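Long-range contacts in AvrRxo1-ORF2 (Xanthomonas oryzae pv. oryzicola, PDB 4Z8T), which binds the type III effector AvrRxo1-ORF1, which carries a polynucleotide kinase domain, and probably acts as its chaperone: residues G39-F43 with Y70-Y75; L48-D53 with F87-E92. All coordinates share one frame; numbering follows the deposited sequence.

Contact 1 (G39-F43 with Y70-Y75); sequences GKERF and YERMYY
Phe43, Tyr74 and Lys40 bury the most surface where the loop 39-43 meets one side of the helical segment 70-75. The Phe43 ring lies against the helix backbone. Glu71 CA sits over the centre of one ring face, 3.6 Å from the centroid, a CH-pi contact. The rings of Phe43 and Tyr74 meet obliquely, with planes at 43° and Phe43 CD1 3.5 Å from Tyr74 CD2. Lys40 passes over a face of Tyr74. Its CE makes a CH-pi contact and its NZ a cation-pi contact, 4.2 Å from the ring centroid. With CG anti to the backbone N (chi1 176°), the chain runs out nearly straight and bends at chi4. This brings NZ to Tyr74 O at 2.8 Å, a hydrogen bond from above the carbonyl plane. A water links NZ to Tyr75 O. Two tyrosine hydroxyls grip the loop backbone. Tyr74 OH donates to Glu41 O at 2.7 Å, and Tyr75 OH accepts from Phe43 N at 2.9 Å. The loop follows helix 6-38, whose end is closed by a Schellman motif at Gly39. Leu84 of helix 84-94 touches Phe43 and Tyr74, while Leu32 and Ala35 of helix 6-38 pack on Tyr75.

Contact 2 (L48-D53 with F87-E92); sequences LEKICD and FAHIVE
Leu48 meets Phe87 at the edge of its ring. The two side chains approach at a slant, and Leu48 CD2 lies near the ring plane, 3.9 Å from Phe87 CE2. Leu48 CG is anti to its backbone N (chi1 -176°), which turns the branch toward Phe87. Val91 CG2, one turn further along helix 84-94, lies over one face of the same ring, toward its rim. Cys52 points its CB toward this helix, and its SG, between the backbone N and the carbonyl carbon (chi1 64°), reaches Val91 CG1 at 3.9 Å. The sulfur also lies near Ala88, whose small side chain lets the two backbones come close: Cys52 CA and Ala88 CA are 5.9 Å apart. Ile51 CG2 is 3.6 Å from Ala88 CB. Glu92 lies along the outer side, its CG 3.8 Å from Cys52 CB. Its carboxylate OE2 is 3.0 Å from Ile51 O. Both atoms are acceptors and form no hydrogen bond; their closeness would tend to disfavour a charged carboxylate. Methyl groups, the cysteine sulfur and a ring edge hold helix 45-51 and the turn after it against helix 84-94. The contact rests mainly on apolar packing, with one oxygen pair that probably adds no attraction.

In the fold
The two contacts lie in the compact group of short helices that follows the long helix 6-38. Their centres are about 12 Å apart. Their segments alternate along the chain: contact 1 joins the loop before helix 45-51 to helix 63-77, and contact 2 joins helix 45-51 to helix 84-94. They share one apolar core. Tyr74 and Phe87 meet edge-to-face, with Tyr74 CD1 3.6 Å from Phe87 CG. Phe43 CE1 lies 3.8 Å from Leu48 CD2. The centre of contact 2 lies farther from the centre of the chain, about 15 Å against 9 Å for contact 1. Each has one residue packing on the AvrRxo1-ORF1 chain: Met73 on Arg162 of that chain and Asp53 on Pro20 of that chain.

Contact 1 (G39-F43 with Y70-Y75)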
ATOM      1  N   GLY B  39      16.998  11.084  17.157  1.00 34.18           N
ATOM      2  CA  GLY B  39      17.713  12.321  17.420  1.00 35.43           C
ATOM      3  C   GLY B  39      17.760  13.297  16.259  1.00 41.13           C
ATOM      4  O   GLY B  39      18.647  14.151  16.192  1.00 38.70           O
ATOM      5  N   LYS B  40      16.801  13.180  15.344  1.00 34.41           N
ATOM      6  CA  LYS B  40      16.720  14.075  14.194  1.00 36.74           C
ATOM      7  C   LYS B  40      16.538  15.517  14.668  1.00 33.56           C
ATOM      8  O   LYS B  40      15.784  15.774  15.606  1.00 35.28           O
ATOM      9  CB  LYS B  40      15.549  13.640  13.301  1.00 33.17           C
ATOM     10  CG  LYS B  40      15.258  14.521  12.086  1.00 34.59           C
ATOM     11  CD  LYS B  40      14.362  13.747  11.121  1.00 33.03           C
ATOM     12  CE  LYS B  40      13.868  14.614   9.983  1.00 31.99           C
ATOM     13  NZ  LYS B  40      13.848  13.827   8.718  1.00 32.93           N
ATOM     14  N   GLU B  41      17.246  16.453  14.039  1.00 37.88           N
ATOM     15  CA  GLU B  41      17.161  17.863  14.413  1.00 38.18           C
ATOM     16  C   GLU B  41      15.725  18.378  14.340  1.00 39.72           C
ATOM     17  O   GLU B  41      14.995  18.096  13.385  1.00 37.92           O
ATOM     18  CB  GLU B  41      18.086  18.711  13.529  1.00 39.22           C
ATOM     19  CG  GLU B  41      18.071  20.199  13.837  1.00 42.07           C
ATOM     20  CD  GLU B  41      19.055  20.981  12.983  1.00 44.36           C
ATOM     21  OE1 GLU B  41      19.840  20.351  12.239  1.00 45.75           O
ATOM     22  OE2 GLU B  41      19.045  22.229  13.059  1.00 50.24           O
ATOM     23  N   ARG B  42      15.313  19.108  15.368  1.00 34.23           N
ATOM     24  CA  ARG B  42      13.968  19.665  15.428  1.00 37.10           C
ATOM     25  C   ARG B  42      13.726  20.637  14.277  1.00 41.26           C
ATOM     26  O   ARG B  42      14.577  21.480  13.990  1.00 39.57           O
ATOM     27  CB  ARG B  42      13.770  20.401  16.747  1.00 40.93           C
ATOM     28  CG  ARG B  42      12.384  20.966  16.909  1.00 43.90           C
ATOM     29  CD  ARG B  42      11.571  20.121  17.865  1.00 50.94           C
ATOM     30  NE  ARG B  42      12.182  20.099  19.192  1.00 54.45           N
ATOM     31  CZ  ARG B  42      11.560  19.705  20.298  1.00 57.02           C
ATOM     32  NH1 ARG B  42      10.297  19.297  20.247  1.00 56.40           N
ATOM     33  NH2 ARG B  42      12.202  19.722  21.461  1.00 56.38           N
ATOM     34  N   PHE B  43      12.568  20.537  13.626  1.00 36.41           N
ATOM     35  CA  PHE B  43      12.311  21.406  12.483  1.00 36.86           C
ATOM     36  C   PHE B  43      12.147  22.868  12.884  1.00 40.64           C
ATOM     37  O   PHE B  43      11.318  23.210  13.736  1.00 40.90           O
ATOM     38  CB  PHE B  43      11.110  20.952  11.655  1.00 36.46           C
ATOM     39  CG  PHE B  43      10.920  21.762  10.403  1.00 36.67           C
ATOM     40  CD1 PHE B  43      11.731  21.546   9.297  1.00 34.20           C
ATOM     41  CD2 PHE B  43       9.961  22.760  10.342  1.00 38.63           C
ATOM     42  CE1 PHE B  43      11.577  22.302   8.148  1.00 36.71           C
ATOM     43  CE2 PHE B  43       9.802  23.516   9.194  1.00 38.40           C
ATOM     44  CZ  PHE B  43      10.610  23.286   8.100  1.00 35.48           C
ATOM     45  N   TYR B  70       7.027  22.466   4.449  1.00 31.23           N
ATOM     46  CA  TYR B  70       8.404  22.052   4.675  1.00 29.26           C
ATOM     47  C   TYR B  70       8.603  21.204   5.917  1.00 25.82           C
ATOM     48  O   TYR B  70       9.456  20.324   5.925  1.00 26.76           O
ATOM     49  CB  TYR B  70       9.373  23.242   4.636  1.00 32.62           C
ATOM     50  CG  TYR B  70       9.499  23.776   3.238  1.00 35.93           C
ATOM     51  CD1 TYR B  70      10.216  23.077   2.273  1.00 36.82           C
ATOM     52  CD2 TYR B  70       8.864  24.945   2.869  1.00 41.31           C
ATOM     53  CE1 TYR B  70      10.310  23.545   0.981  1.00 39.71           C
ATOM     54  CE2 TYR B  70       8.956  25.422   1.584  1.00 42.40           C
ATOM     55  CZ  TYR B  70       9.679  24.718   0.648  1.00 44.58           C
ATOM     56  OH  TYR B  70       9.762  25.197  -0.629  1.00 50.04           O
ATOM     57  N   GLU B  71       7.822  21.461   6.957  1.00 29.23           N
ATOM     58  CA  GLU B  71       7.913  20.630   8.153  1.00 33.64           C
ATOM     59  C   GLU B  71       7.510  19.209   7.786  1.00 29.20           C
ATOM     60  O   GLU B  71       8.211  18.246   8.109  1.00 26.41           O
ATOM     61  CB  GLU B  71       7.022  21.166   9.282  1.00 36.51           C
ATOM     62  CG  GLU B  71       6.456  20.065  10.182  1.00 37.44           C
ATOM     63  CD  GLU B  71       6.391  20.455  11.642  1.00 45.10           C
ATOM     64  OE1 GLU B  71       6.993  21.488  12.014  1.00 47.76           O
ATOM     65  OE2 GLU B  71       5.746  19.714  12.421  1.00 42.34           O
ATOM     66  N   ARG B  72       6.387  19.084   7.089  1.00 29.08           N
ATOM     67  CA  ARG B  72       5.895  17.772   6.688  1.00 27.24           C
ATOM     68  C   ARG B  72       6.866  17.074   5.739  1.00 25.11           C
ATOM     69  O   ARG B  72       7.149  15.890   5.895  1.00 25.11           O
ATOM     70  CB  ARG B  72       4.507  17.892   6.059  1.00 27.51           C
ATOM     71  CG  ARG B  72       3.999  16.609   5.456  1.00 30.23           C
ATOM     72  CD  ARG B  72       2.570  16.754   4.968  1.00 31.59           C
ATOM     73  NE  ARG B  72       1.657  16.930   6.088  1.00 38.62           N
ATOM     74  CZ  ARG B  72       1.235  15.930   6.860  1.00 33.99           C
ATOM     75  NH1 ARG B  72       0.408  16.182   7.860  1.00 36.01           N
ATOM     76  NH2 ARG B  72       1.642  14.678   6.630  1.00 31.96           N
HETATM   77  N   MSE B  73       7.392  17.802   4.761  1.00 23.63           N
HETATM   78  CA  MSE B  73       8.377  17.209   3.859  1.00 20.56           C
HETATM   79  C   MSE B  73       9.594  16.699   4.629  1.00 22.98           C
HETATM   80  O   MSE B  73      10.061  15.585   4.426  1.00 19.55           O
HETATM   81  CB  MSE B  73       8.805  18.213   2.782  1.00 21.62           C
HETATM   82  CG  MSE B  73       9.833  17.660   1.834  1.00 21.67           C
HETATM   83 SE   MSE B  73      10.390  19.050   0.581  1.00 30.62          SE
HETATM   84  CE  MSE B  73       8.662  19.415  -0.165  1.00 25.15           C
ATOM     85  N   TYR B  74      10.083  17.519   5.552  1.00 22.86           N
ATOM     86  CA  TYR B  74      11.258  17.183   6.337  1.00 24.08           C
ATOM     87  C   TYR B  74      11.065  15.870   7.098  1.00 21.51           C
ATOM     88  O   TYR B  74      11.915  14.980   7.052  1.00 22.58           O
ATOM     89  CB  TYR B  74      11.519  18.335   7.310  1.00 23.02           C
ATOM     90  CG  TYR B  74      12.688  18.163   8.260  1.00 27.97           C
ATOM     91  CD1 TYR B  74      13.988  18.086   7.790  1.00 26.61           C
ATOM     92  CD2 TYR B  74      12.481  18.110   9.631  1.00 29.97           C
ATOM     93  CE1 TYR B  74      15.056  17.952   8.662  1.00 32.80           C
ATOM     94  CE2 TYR B  74      13.539  17.978  10.507  1.00 31.42           C
ATOM     95  CZ  TYR B  74      14.820  17.898  10.018  1.00 34.19           C
ATOM     96  OH  TYR B  74      15.877  17.763  10.885  1.00 37.11           O
ATOM     97  N   TYR B  75       9.931  15.751   7.775  1.00 25.13           N
ATOM     98  CA  TYR B  75       9.693  14.603   8.642  1.00 23.15           C
ATOM     99  C   TYR B  75       9.164  13.379   7.909  1.00 21.95           C
ATOM    100  O   TYR B  75       9.578  12.266   8.207  1.00 21.40           O
ATOM    101  CB  TYR B  75       8.730  14.961   9.765  1.00 23.23           C
ATOM    102  CG  TYR B  75       9.385  15.769  10.864  1.00 23.48           C
ATOM    103  CD1 TYR B  75      10.470  15.260  11.565  1.00 28.64           C
ATOM    104  CD2 TYR B  75       8.914  17.029  11.197  1.00 30.65           C
ATOM    105  CE1 TYR B  75      11.075  15.995  12.576  1.00 29.76           C
ATOM    106  CE2 TYR B  75       9.512  17.775  12.212  1.00 30.14           C
ATOM    107  CZ  TYR B  75      10.592  17.244  12.890  1.00 30.58           C
ATOM    108  OH  TYR B  75      11.204  17.963  13.892  1.00 33.17           O
TER
HETATM  109  O   HOH W   1      11.618  12.074   9.851  1.00 28.36           O
HETATM  110  O   HOH W   2      12.891  16.030  15.476  1.00 36.95           O

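Contact 2 (L48-D53 with F87-E92)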
ATOM      1  N   LEU B  48      15.912  27.243   8.695  1.00 50.02           N
ATOM      2  CA  LEU B  48      15.850  26.737   7.330  1.00 50.50           C
ATOM      3  C   LEU B  48      15.934  27.902   6.350  1.00 49.64           C
ATOM      4  O   LEU B  48      16.749  27.884   5.428  1.00 50.80           O
ATOM      5  CB  LEU B  48      14.563  25.937   7.092  1.00 47.72           C
ATOM      6  CG  LEU B  48      14.457  25.289   5.705  1.00 48.24           C
ATOM      7  CD1 LEU B  48      15.627  24.355   5.464  1.00 42.56           C
ATOM      8  CD2 LEU B  48      13.142  24.548   5.540  1.00 44.32           C
ATOM      9  N   GLU B  49      15.110  28.922   6.576  1.00 49.73           N
ATOM     10  CA  GLU B  49      15.028  30.074   5.676  1.00 52.15           C
ATOM     11  C   GLU B  49      16.299  30.928   5.630  1.00 54.28           C
ATOM     12  O   GLU B  49      16.374  31.893   4.869  1.00 55.98           O
ATOM     13  CB  GLU B  49      13.801  30.929   6.019  1.00 54.11           C
ATOM     14  CG  GLU B  49      12.494  30.321   5.525  1.00 52.22           C
ATOM     15  CD  GLU B  49      11.261  30.992   6.095  1.00 56.30           C
ATOM     16  OE1 GLU B  49      11.394  31.773   7.060  1.00 57.00           O
ATOM     17  OE2 GLU B  49      10.151  30.730   5.581  1.00 58.00           O
ATOM     18  N   LYS B  50      17.293  30.569   6.436  1.00 53.38           N
ATOM     19  CA  LYS B  50      18.592  31.235   6.397  1.00 54.68           C
ATOM     20  C   LYS B  50      19.483  30.652   5.313  1.00 56.15           C
ATOM     21  O   LYS B  50      20.270  31.365   4.690  1.00 58.79           O
ATOM     22  CB  LYS B  50      19.312  31.088   7.737  1.00 55.18           C
ATOM     23  CG  LYS B  50      18.981  32.155   8.753  1.00 55.02           C
ATOM     24  CD  LYS B  50      20.162  32.404   9.687  1.00 57.95           C
ATOM     25  CE  LYS B  50      19.814  32.040  11.116  1.00 54.16           C
ATOM     26  NZ  LYS B  50      18.356  32.222  11.357  1.00 54.30           N
ATOM     27  N   ILE B  51      19.349  29.348   5.099  1.00 53.33           N
ATOM     28  CA  ILE B  51      20.285  28.593   4.273  1.00 53.33           C
ATOM     29  C   ILE B  51      19.683  28.273   2.894  1.00 53.27           C
ATOM     30  O   ILE B  51      20.391  27.869   1.966  1.00 53.66           O
ATOM     31  CB  ILE B  51      20.760  27.328   5.043  1.00 53.59           C
ATOM     32  CG1 ILE B  51      21.585  27.743   6.269  1.00 55.71           C
ATOM     33  CG2 ILE B  51      21.565  26.387   4.165  1.00 53.07           C
ATOM     34  CD1 ILE B  51      23.015  27.191   6.283  1.00 55.22           C
ATOM     35  N   CYS B  52      18.380  28.494   2.748  1.00 53.79           N
ATOM     36  CA  CYS B  52      17.735  28.340   1.445  1.00 53.61           C
ATOM     37  C   CYS B  52      16.438  29.129   1.335  1.00 53.83           C
ATOM     38  O   CYS B  52      15.899  29.619   2.330  1.00 55.27           O
ATOM     39  CB  CYS B  52      17.468  26.864   1.132  1.00 50.97           C
ATOM     40  SG  CYS B  52      16.295  26.073   2.257  1.00 49.92           S
ATOM     41  N   ASP B  53      15.942  29.231   0.106  1.00 56.14           N
ATOM     42  CA  ASP B  53      14.723  29.966  -0.188  1.00 58.73           C
ATOM     43  C   ASP B  53      13.518  29.037  -0.216  1.00 54.53           C
ATOM     44  O   ASP B  53      13.461  28.113  -1.028  1.00 54.21           O
ATOM     45  CB  ASP B  53      14.858  30.658  -1.544  1.00 61.23           C
ATOM     46  CG  ASP B  53      13.629  31.459  -1.916  1.00 60.86           C
ATOM     47  OD1 ASP B  53      12.898  31.894  -1.003  1.00 60.49           O
ATOM     48  OD2 ASP B  53      13.410  31.670  -3.125  1.00 63.95           O
ATOM     49  N   PHE B  87      18.723  19.044   4.748  1.00 36.55           N
ATOM     50  CA  PHE B  87      17.431  19.283   4.119  1.00 37.43           C
ATOM     51  C   PHE B  87      17.504  20.487   3.194  1.00 37.98           C
ATOM     52  O   PHE B  87      16.855  20.515   2.151  1.00 36.03           O
ATOM     53  CB  PHE B  87      16.364  19.497   5.193  1.00 35.52           C
ATOM     54  CG  PHE B  87      14.963  19.587   4.656  1.00 29.60           C
ATOM     55  CD1 PHE B  87      14.419  18.546   3.921  1.00 31.97           C
ATOM     56  CD2 PHE B  87      14.185  20.699   4.905  1.00 29.50           C
ATOM     57  CE1 PHE B  87      13.133  18.629   3.438  1.00 25.63           C
ATOM     58  CE2 PHE B  87      12.896  20.788   4.427  1.00 32.44           C
ATOM     59  CZ  PHE B  87      12.366  19.747   3.690  1.00 26.16           C
ATOM     60  N   ALA B  88      18.302  21.480   3.581  1.00 36.83           N
ATOM     61  CA  ALA B  88      18.529  22.658   2.748  1.00 39.33           C
ATOM     62  C   ALA B  88      18.976  22.306   1.331  1.00 37.33           C
ATOM     63  O   ALA B  88      18.488  22.884   0.358  1.00 40.44           O
ATOM     64  CB  ALA B  88      19.547  23.566   3.403  1.00 43.45           C
ATOM     65  N   HIS B  89      19.918  21.374   1.219  1.00 38.23           N
ATOM     66  CA  HIS B  89      20.401  20.931  -0.085  1.00 39.71           C
ATOM     67  C   HIS B  89      19.272  20.333  -0.917  1.00 38.12           C
ATOM     68  O   HIS B  89      19.201  20.551  -2.129  1.00 36.44           O
ATOM     69  CB  HIS B  89      21.521  19.906   0.081  1.00 43.50           C
ATOM     70  CG  HIS B  89      22.771  20.466   0.681  1.00 47.98           C
ATOM     71  ND1 HIS B  89      22.934  21.811   0.946  1.00 49.16           N
ATOM     72  CD2 HIS B  89      23.920  19.865   1.070  1.00 51.34           C
ATOM     73  CE1 HIS B  89      24.131  22.011   1.472  1.00 51.20           C
ATOM     74  NE2 HIS B  89      24.749  20.847   1.556  1.00 51.78           N
ATOM     75  N   ILE B  90      18.406  19.563  -0.260  1.00 35.02           N
ATOM     76  CA  ILE B  90      17.237  18.980  -0.909  1.00 33.17           C
ATOM     77  C   ILE B  90      16.336  20.076  -1.464  1.00 31.60           C
ATOM     78  O   ILE B  90      15.969  20.053  -2.641  1.00 29.29           O
ATOM     79  CB  ILE B  90      16.417  18.139   0.087  1.00 33.68           C
ATOM     80  CG1 ILE B  90      17.254  16.982   0.638  1.00 35.61           C
ATOM     81  CG2 ILE B  90      15.117  17.649  -0.556  1.00 30.68           C
ATOM     82  CD1 ILE B  90      17.589  15.924  -0.379  1.00 39.84           C
ATOM     83  N   VAL B  91      15.983  21.036  -0.611  1.00 28.61           N
ATOM     84  CA  VAL B  91      15.077  22.117  -0.990  1.00 29.82           C
ATOM     85  C   VAL B  91      15.619  22.915  -2.177  1.00 32.79           C
ATOM     86  O   VAL B  91      14.869  23.274  -3.095  1.00 32.82           O
ATOM     87  CB  VAL B  91      14.792  23.043   0.211  1.00 33.08           C
ATOM     88  CG1 VAL B  91      13.969  24.245  -0.215  1.00 36.58           C
ATOM     89  CG2 VAL B  91      14.061  22.271   1.297  1.00 32.14           C
ATOM     90  N   GLU B  92      16.925  23.171  -2.157  1.00 32.18           N
ATOM     91  CA  GLU B  92      17.594  23.880  -3.248  1.00 34.88           C
ATOM     92  C   GLU B  92      17.523  23.097  -4.553  1.00 33.49           C
ATOM     93  O   GLU B  92      17.328  23.683  -5.620  1.00 32.31           O
ATOM     94  CB  GLU B  92      19.054  24.164  -2.889  1.00 37.07           C
ATOM     95  CG  GLU B  92      19.241  25.201  -1.792  1.00 42.91           C
ATOM     96  CD  GLU B  92      20.620  25.129  -1.161  1.00 46.86           C
ATOM     97  OE1 GLU B  92      21.376  24.182  -1.476  1.00 48.89           O
ATOM     98  OE2 GLU B  92      20.947  26.016  -0.345  1.00 52.90           O
TER